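Local coordinates for protein laccase (Botrytis aclada, PDB 3SQR) that oxidises hydroquinone-type phenols and passes the electrons through bound copper to O2, yielding water, probably in the service of lignin degradation and detoxification of lignin-derived products, at residues Y193-G198 / T261-R266; A99-W104 / I184-A189. All coordinates share one frame; numbering follows the deposited sequence.

Two parallel strand pairs from different cupredoxin-type sheets lie side by side here, their centres about 14 Å apart. Interaction 1 is partly exposed and rich in charge: carboxylates, arginines, ordered water and a nearby glycan surround its ladder. Interaction 2 is buried and mainly aliphatic and aromatic; its polar bonds across the strands are those of the backbone, although sugar also reaches Ile101 and Ile184. Strand 180-186 of interaction 2 is followed in the chain by strand 195-205 of interaction 1, and the two contacts touch directly, Arg266 CZ packing 3.5 Å from Ile184 CG2. The side chains of Ile185 and Ile100 lie about 10 Å from those of His126 and His168, respectively, at the type 3 copper site, whereas interaction 1 lies away from the copper sites.

Interaction 1: Y193-G198 / T261-R266; sequences YDEDVG and TKYRLR. With NAG (2-acetamido-2-deoxy-beta-D-glucopyranose), chain C.
Glu195 and Asp196 pair with Tyr263 and Arg264 as adjacent parallel strands, whose short axes approach to 4.6 Å at 28°. The pair belongs to a cupredoxin-type sheet of this multicopper oxidase, and its backbone bonds run from Glu195 N to Lys262 O, Arg264 N to Glu195 O, Val197 N to Arg264 O and Arg266 N to Gly198 O. At its start, Asp194 and Lys262 hold each other twice: Asp194 N also donates to Lys262 O, and Lys262 N returns an almost straight bond of 2.8 Å to the anti side of Asp194 OD2. Tyr193 has CG wedged between its backbone N and carbonyl carbon (chi1 60°), which turns one face of the ring to the CB of Arg264, the ring and guanidinium planes standing 82° apart. Arg264 CB makes a CH-pi contact over that face, 3.9 Å from the ring centroid, while NH1 donates to Tyr193 OH at 2.9 Å, within the guanidinium plane. Asp312 forms a salt bridge with Arg264 NE. Val197 splits its methyls between two neighbours, CG1 meeting Tyr263 CD1 at 3.3 Å and CG2 meeting Leu265 CD1. At the solvent side, a water links Glu195 OE2 to Thr261 OG1, which also bonds to Val258 O. The guanidinium groups of Arg264 and Arg266 lie over each other, and Asp196 and Asp312 would offset their like charges. Arg266 grips Asp196 side-on, NH2 bonding to OD2 at 2.9 Å. Asp196 OD1 takes Arg266 NE and, across an Asx turn, Gly198 N, each at 3.0 Å and from opposite faces of the carboxylate plane.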
# COMPACT_ATOMS: atom_id res chain seq x y z
N TYR A 193 7.85 23.70 -1.05
CA TYR A 193 8.70 23.09 -2.00
C TYR A 193 8.42 23.67 -3.34
O TYR A 193 7.35 24.26 -3.61
CB TYR A 193 8.55 21.55 -2.04
CG TYR A 193 7.13 21.14 -2.39
CD1 TYR A 193 6.17 21.03 -1.41
CD2 TYR A 193 6.78 20.93 -3.69
CE1 TYR A 193 4.88 20.67 -1.74
CE2 TYR A 193 5.49 20.55 -4.06
CZ TYR A 193 4.55 20.44 -3.06
OH TYR A 193 3.25 20.12 -3.41
N ASP A 194 9.41 23.55 -4.23
CA ASP A 194 9.31 24.13 -5.52
C ASP A 194 8.76 23.25 -6.56
O ASP A 194 7.98 23.70 -7.42
CB ASP A 194 10.71 24.57 -6.00
CG ASP A 194 11.32 25.58 -5.07
OD1 ASP A 194 10.57 26.51 -4.74
OD2 ASP A 194 12.44 25.36 -4.60
N GLU A 195 9.23 22.00 -6.58
CA GLU A 195 8.83 21.05 -7.64
C GLU A 195 8.42 19.69 -7.07
O GLU A 195 9.08 19.16 -6.20
CB GLU A 195 9.97 20.83 -8.64
CG GLU A 195 10.38 22.14 -9.31
CD GLU A 195 11.29 21.94 -10.48
OE1 GLU A 195 11.43 20.77 -10.95
OE2 GLU A 195 11.87 22.96 -10.93
N ASP A 196 7.35 19.13 -7.61
CA ASP A 196 6.93 17.77 -7.27
C ASP A 196 7.46 16.84 -8.33
O ASP A 196 7.01 16.90 -9.46
CB ASP A 196 5.41 17.78 -7.23
CG ASP A 196 4.80 16.44 -6.86
OD1 ASP A 196 5.55 15.50 -6.47
OD2 ASP A 196 3.55 16.43 -6.93
N VAL A 197 8.42 15.98 -7.97
CA VAL A 197 9.02 15.04 -8.88
C VAL A 197 8.15 13.79 -9.05
O VAL A 197 8.39 12.95 -9.92
CB VAL A 197 10.48 14.70 -8.49
CG1 VAL A 197 11.32 16.04 -8.47
CG2 VAL A 197 10.68 13.90 -7.20
N GLY A 198 7.17 13.68 -8.17
CA GLY A 198 6.28 12.54 -8.29
C GLY A 198 6.80 11.37 -7.48
O GLY A 198 7.59 11.49 -6.50
N THR A 261 17.01 24.10 -5.47
CA THR A 261 15.58 23.82 -5.66
C THR A 261 15.12 22.86 -4.54
O THR A 261 15.86 21.95 -4.15
CB THR A 261 15.32 23.19 -7.02
OG1 THR A 261 15.79 24.04 -8.08
CG2 THR A 261 13.80 22.95 -7.30
N LYS A 262 13.90 23.07 -4.03
CA LYS A 262 13.31 22.11 -3.08
C LYS A 262 12.35 21.19 -3.85
O LYS A 262 11.48 21.66 -4.59
CB LYS A 262 12.60 22.80 -1.95
CG LYS A 262 13.50 23.58 -1.00
CD LYS A 262 12.57 24.29 -0.03
CE LYS A 262 13.31 25.06 1.04
NZ LYS A 262 12.31 25.90 1.79
N TYR A 263 12.54 19.89 -3.67
CA TYR A 263 11.82 18.85 -4.41
C TYR A 263 10.99 18.04 -3.44
O TYR A 263 11.44 17.63 -2.40
CB TYR A 263 12.75 17.90 -5.09
CG TYR A 263 13.54 18.58 -6.16
CD1 TYR A 263 13.03 18.71 -7.41
CD2 TYR A 263 14.82 19.08 -5.90
CE1 TYR A 263 13.69 19.36 -8.41
CE2 TYR A 263 15.52 19.71 -6.91
CZ TYR A 263 14.96 19.85 -8.15
OH TYR A 263 15.64 20.47 -9.21
N ARG A 264 9.74 17.81 -3.82
CA ARG A 264 8.88 16.83 -3.16
C ARG A 264 9.02 15.48 -3.89
O ARG A 264 8.89 15.37 -5.11
CB ARG A 264 7.44 17.32 -3.21
CG ARG A 264 6.48 16.31 -2.63
CD ARG A 264 5.11 16.89 -2.67
NE ARG A 264 4.21 16.11 -1.83
CZ ARG A 264 3.03 16.59 -1.43
NH1 ARG A 264 2.64 17.83 -1.74
NH2 ARG A 264 2.25 15.82 -0.70
N LEU A 265 9.42 14.49 -3.14
CA LEU A 265 9.53 13.08 -3.61
C LEU A 265 8.48 12.29 -2.86
O LEU A 265 8.34 12.41 -1.66
CB LEU A 265 10.88 12.49 -3.24
CG LEU A 265 12.12 12.97 -4.01
CD1 LEU A 265 12.26 14.49 -4.11
CD2 LEU A 265 13.36 12.24 -3.43
N ARG A 266 7.85 11.38 -3.56
CA ARG A 266 6.72 10.64 -2.97
C ARG A 266 7.10 9.19 -3.00
O ARG A 266 7.12 8.59 -4.05
CB ARG A 266 5.47 10.94 -3.78
CG ARG A 266 5.10 12.42 -3.90
CD ARG A 266 3.96 12.56 -4.84
NE ARG A 266 3.44 13.89 -5.02
CZ ARG A 266 2.38 14.41 -4.39
NH1 ARG A 266 1.76 13.72 -3.46
NH2 ARG A 266 1.98 15.64 -4.67
C1 NAG C . 8.62 7.49 -11.58
C2 NAG C . 8.97 8.95 -11.85
C3 NAG C . 7.67 9.70 -12.07
C4 NAG C . 6.86 9.11 -13.21
C5 NAG C . 6.78 7.55 -13.09
C6 NAG C . 6.63 6.91 -14.45
C7 NAG C . 10.59 10.35 -10.72
C8 NAG C . 11.05 11.02 -9.44
N2 NAG C . 9.51 9.58 -10.68
O3 NAG C . 7.88 11.07 -12.28
O4 NAG C . 5.52 9.65 -13.19
O5 NAG C . 8.00 6.96 -12.71
O6 NAG C . 6.18 5.56 -14.30
O7 NAG C . 11.17 10.50 -11.80
O HOH W 1 14.42 24.23 -10.39
O HOH W 2 14.34 21.21 -11.23

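Interaction 2: A99-W104 / I184-A189; sequences AIIADW and IINGPA. With NAG (2-acetamido-2-deoxy-beta-D-glucopyranose), chain B; BMA (beta-D-mannopyranose), chain D.
The indole of Trp104 meets the pyrrolidine of Pro188 obliquely, the two side chains crossing at about a right angle, with Pro188 CD 3.7 Å from Trp104 CE3. CG of Trp104 stands anti to its backbone N (chi1 -177°), which carries the ring past the end of the strand to Pro188; the rings of Tyr162 and Trp49 meet it at inclined angles. Two flat polar groups, the carboxylate of Asp103 and the amide of Asn186, have planes 55° apart, and Asp103 OD1 rests against Asn186 CB at 3.7 Å. Asp103 OD2 is engaged elsewhere, in a salt bridge with Arg68.

The backbones join in a short parallel ladder: Ile184 N bonds to Ile100 O, Ala102 N to Ile184 O, Asn186 N to Ala102 O at 2.8 Å, and Trp104 N to Asn186 O. Ile101 and Ile184 lie side by side and point the same way, Ile101 CG1 being 4.2 Å from Ile184 CB. The tips of both reach the attached glycan, Ile184 CD1 coming within 3.6 Å of O6 of NAG (chain B). Ile185 CG2 packs against the backbone at Trp104 N, 3.3 Å away.

Strand 100-103 forms the edge of a cupredoxin-type sheet, with strand 180-186 between it and the antiparallel strand 163-169. Ile100 and Ala102 pack on strands 67-79 and 107-114, while Asn186 touches Arg266 of strand 262-269, in the neighbouring sheet.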
# COMPACT_ATOMS: atom_id res chain seq x y z
N ALA A 99 -0.34 7.03 -14.19
CA ALA A 99 -0.66 7.85 -13.04
C ALA A 99 -2.11 8.31 -13.08
O ALA A 99 -2.61 8.77 -14.11
CB ALA A 99 0.24 9.09 -13.01
N ILE A 100 -2.77 8.22 -11.93
CA ILE A 100 -4.03 8.82 -11.74
C ILE A 100 -3.74 9.97 -10.84
O ILE A 100 -3.29 9.79 -9.68
CB ILE A 100 -4.99 7.83 -11.10
CG1 ILE A 100 -5.16 6.67 -12.06
CG2 ILE A 100 -6.29 8.55 -10.70
CD1 ILE A 100 -6.04 5.59 -11.58
N ILE A 101 -4.00 11.17 -11.37
CA ILE A 101 -3.69 12.43 -10.67
C ILE A 101 -5.00 13.19 -10.58
O ILE A 101 -5.69 13.42 -11.61
CB ILE A 101 -2.53 13.20 -11.30
CG1 ILE A 101 -1.24 12.35 -11.33
CG2 ILE A 101 -2.26 14.57 -10.55
CD1 ILE A 101 0.06 13.01 -12.05
N ALA A 102 -5.36 13.58 -9.38
CA ALA A 102 -6.56 14.31 -9.16
C ALA A 102 -6.30 15.36 -8.12
O ALA A 102 -5.20 15.47 -7.61
CB ALA A 102 -7.75 13.34 -8.75
N ASP A 103 -7.29 16.22 -7.88
CA ASP A 103 -7.25 17.19 -6.81
C ASP A 103 -8.17 16.69 -5.73
O ASP A 103 -9.18 16.04 -5.99
CB ASP A 103 -7.79 18.58 -7.25
CG ASP A 103 -6.88 19.24 -8.25
OD1 ASP A 103 -5.67 19.06 -8.18
OD2 ASP A 103 -7.41 19.89 -9.16
N TRP A 104 -7.83 17.09 -4.52
CA TRP A 104 -8.63 16.89 -3.36
C TRP A 104 -10.06 17.31 -3.68
O TRP A 104 -10.32 18.45 -4.10
CB TRP A 104 -8.02 17.77 -2.28
CG TRP A 104 -8.62 17.68 -0.99
CD1 TRP A 104 -9.42 16.68 -0.50
CD2 TRP A 104 -8.44 18.60 0.06
NE1 TRP A 104 -9.81 16.97 0.82
CE2 TRP A 104 -9.21 18.15 1.17
CE3 TRP A 104 -7.74 19.83 0.17
CZ2 TRP A 104 -9.31 18.88 2.35
CZ3 TRP A 104 -7.82 20.54 1.37
CH2 TRP A 104 -8.58 20.05 2.45
N ILE A 184 -2.03 10.08 -7.09
CA ILE A 184 -1.56 11.32 -6.47
C ILE A 184 -2.73 12.24 -6.42
O ILE A 184 -3.36 12.50 -7.47
CB ILE A 184 -0.42 11.94 -7.26
CG1 ILE A 184 0.79 11.04 -7.13
CG2 ILE A 184 -0.03 13.24 -6.67
CD1 ILE A 184 2.00 11.48 -8.04
N ILE A 185 -3.04 12.72 -5.23
CA ILE A 185 -4.15 13.65 -5.04
C ILE A 185 -3.53 14.97 -4.54
O ILE A 185 -2.97 15.04 -3.46
CB ILE A 185 -5.24 13.11 -4.09
CG1 ILE A 185 -5.72 11.70 -4.56
CG2 ILE A 185 -6.42 14.11 -4.00
CD1 ILE A 185 -6.26 10.82 -3.37
N ASN A 186 -3.64 15.99 -5.37
CA ASN A 186 -3.05 17.27 -4.98
C ASN A 186 -3.88 17.93 -3.94
O ASN A 186 -5.09 17.78 -3.83
CB ASN A 186 -2.75 18.15 -6.16
CG ASN A 186 -1.59 17.61 -6.98
OD1 ASN A 186 -0.42 17.50 -6.50
ND2 ASN A 186 -1.91 17.23 -8.15
N GLY A 187 -3.17 18.70 -3.14
CA GLY A 187 -3.75 19.31 -1.98
C GLY A 187 -2.63 20.06 -1.30
O GLY A 187 -1.54 20.22 -1.84
N PRO A 188 -2.91 20.54 -0.10
CA PRO A 188 -1.89 21.30 0.60
C PRO A 188 -0.79 20.42 1.22
O PRO A 188 -0.84 19.20 1.17
CB PRO A 188 -2.69 22.00 1.68
CG PRO A 188 -3.80 21.03 2.01
CD PRO A 188 -4.16 20.47 0.64
N ALA A 189 0.21 21.04 1.81
CA ALA A 189 1.38 20.28 2.35
C ALA A 189 1.95 21.06 3.54
O ALA A 189 1.70 22.25 3.66
CB ALA A 189 2.44 20.09 1.26
C1 NAG B . 5.30 11.01 -13.55
C2 NAG B . 4.17 11.04 -14.57
C3 NAG B . 3.77 12.46 -14.96
C4 NAG B . 3.59 13.36 -13.75
C5 NAG B . 4.74 13.18 -12.75
C6 NAG B . 4.54 14.04 -11.49
C7 NAG B . 3.86 9.07 -15.96
C8 NAG B . 4.24 8.28 -17.17
N2 NAG B . 4.49 10.24 -15.75
O3 NAG B . 2.55 12.43 -15.70
O4 NAG B . 3.66 14.69 -14.24
O5 NAG B . 4.93 11.80 -12.42
O6 NAG B . 3.70 13.38 -10.54
O7 NAG B . 3.00 8.64 -15.17
C1 BMA D . 2.43 15.45 -14.13
C2 BMA D . 2.74 16.93 -14.38
C3 BMA D . 1.42 17.75 -14.24
C4 BMA D . 0.33 17.17 -15.16
C5 BMA D . 0.25 15.63 -15.03
C6 BMA D . -0.65 15.03 -16.11
O2 BMA D . 3.35 16.95 -15.66
O3 BMA D . 1.54 19.16 -14.37
O4 BMA D . -0.92 17.73 -14.81
O5 BMA D . 1.52 15.00 -15.11
O6 BMA D . -0.01 15.12 -17.39